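Local coordinates for HIT domain-containing protein (PDB 2EO4) that is a zinc-binding member of the histidine triad (HIT) family that probably hydrolyses nucleotide substrates, possibly adenylyl sulfate, through an adenylylated histidine, at the interface of chains A and B. Numbering follows the deposited sequence. Chains: chain A/B, 150aa long hypothetical histidine triad nucleotide-binding protein.

The interface of chains A and B. Residues chain A 84-85, 87-88; chain B 77-78, 102.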
# COMPACT_ATOMS: atom_id res chain seq x y z
N ILE A 84 -6.98 -6.08 -3.43
CA ILE A 84 -8.32 -5.80 -3.93
C ILE A 84 -8.77 -6.98 -4.79
O ILE A 84 -8.28 -7.16 -5.90
CB ILE A 84 -8.34 -4.52 -4.78
CG1 ILE A 84 -7.86 -3.33 -3.95
CG2 ILE A 84 -9.75 -4.27 -5.31
CD1 ILE A 84 -7.42 -2.14 -4.80
N GLY A 85 -9.70 -7.78 -4.27
CA GLY A 85 -10.19 -8.92 -5.03
C GLY A 85 -9.51 -10.23 -4.66
O GLY A 85 -8.33 -10.25 -4.31
N SER A 87 -8.51 -12.60 -6.57
CA SER A 87 -7.40 -12.94 -7.46
C SER A 87 -6.12 -12.19 -7.10
O SER A 87 -5.04 -12.52 -7.59
CB SER A 87 -7.76 -12.69 -8.94
OG SER A 87 -8.00 -11.32 -9.22
N ALA A 88 -6.24 -11.20 -6.23
CA ALA A 88 -5.07 -10.43 -5.79
C ALA A 88 -4.68 -10.89 -4.38
O ALA A 88 -3.79 -10.32 -3.76
CB ALA A 88 -5.39 -8.94 -5.78
N GLY B 77 -8.84 -8.04 -10.11
CA GLY B 77 -8.28 -7.58 -8.85
C GLY B 77 -7.02 -6.75 -9.06
O GLY B 77 -6.54 -6.61 -10.18
N LEU B 78 -6.51 -6.21 -7.96
CA LEU B 78 -5.30 -5.39 -8.00
C LEU B 78 -4.54 -5.57 -6.70
O LEU B 78 -5.15 -5.68 -5.64
CB LEU B 78 -5.64 -3.91 -8.14
CG LEU B 78 -6.45 -3.41 -9.33
CD1 LEU B 78 -6.84 -1.95 -9.08
CD2 LEU B 78 -5.66 -3.55 -10.62
N THR B 102 -4.50 -8.20 -11.55
CA THR B 102 -4.65 -9.64 -11.48
C THR B 102 -5.96 -10.04 -12.15
O THR B 102 -6.86 -9.21 -12.31
CB THR B 102 -4.65 -10.16 -10.02
OG1 THR B 102 -5.78 -9.62 -9.31
CG2 THR B 102 -3.37 -9.75 -9.30
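The hydroxyls of A:Ser87 and B:Thr102 meet across the chain boundary, OG to OG1 at 2.8 Å, a hydrogen bond in which either hydroxyl may be the donor. Each oxygen stands between its own backbone N and carbonyl carbon (chi1 64° in A:Ser87, 63° in B:Thr102), which turns both hydroxyls toward the partner chain. The same rotation in B:Thr102 sets CG2 anti to the carbonyl carbon, and this methyl rests 4.0 Å from A:Ala88 CA while CB of the threonine faces the carbonyl oxygen of A:Ser87. The threonine thus pairs a polar branch with an apolar one against the 3-10 helix 86-88. A valine in its place would probably leave A:Ser87 OG without its hydroxyl mate and free to turn.

Beside this pair the chains join through backbone. A:Ile84 and B:Leu78 form an antiparallel bridge between the two copies of strand 77-84, the end of one strand running against the start of the other. A:Ile84 N donates to B:Leu78 O and B:Leu78 N returns a bond to A:Ile84 O, each 2.9 Å long. This reciprocal pairing fixes the register locally, and the two-fold symmetry of the interface repeats it with chains exchanged. It would join the strands of both subunits into a continuous sheet, as in the dimers typical of HIT proteins. The patch centre lies about 12 Å from A:His96, the predicted nucleophile, and the paired strands suggest a role in assembly.

The side chains of A:Ile84 and B:Leu78 run side by side in the same direction, touching lightly, with CD1 of the isoleucine 4.2 Å from CB of the leucine. The methyl CB of A:Ala88 sits 3.3 Å from B:Leu78 O, the carbonyl oxygen that accepts from A:Ile84 N.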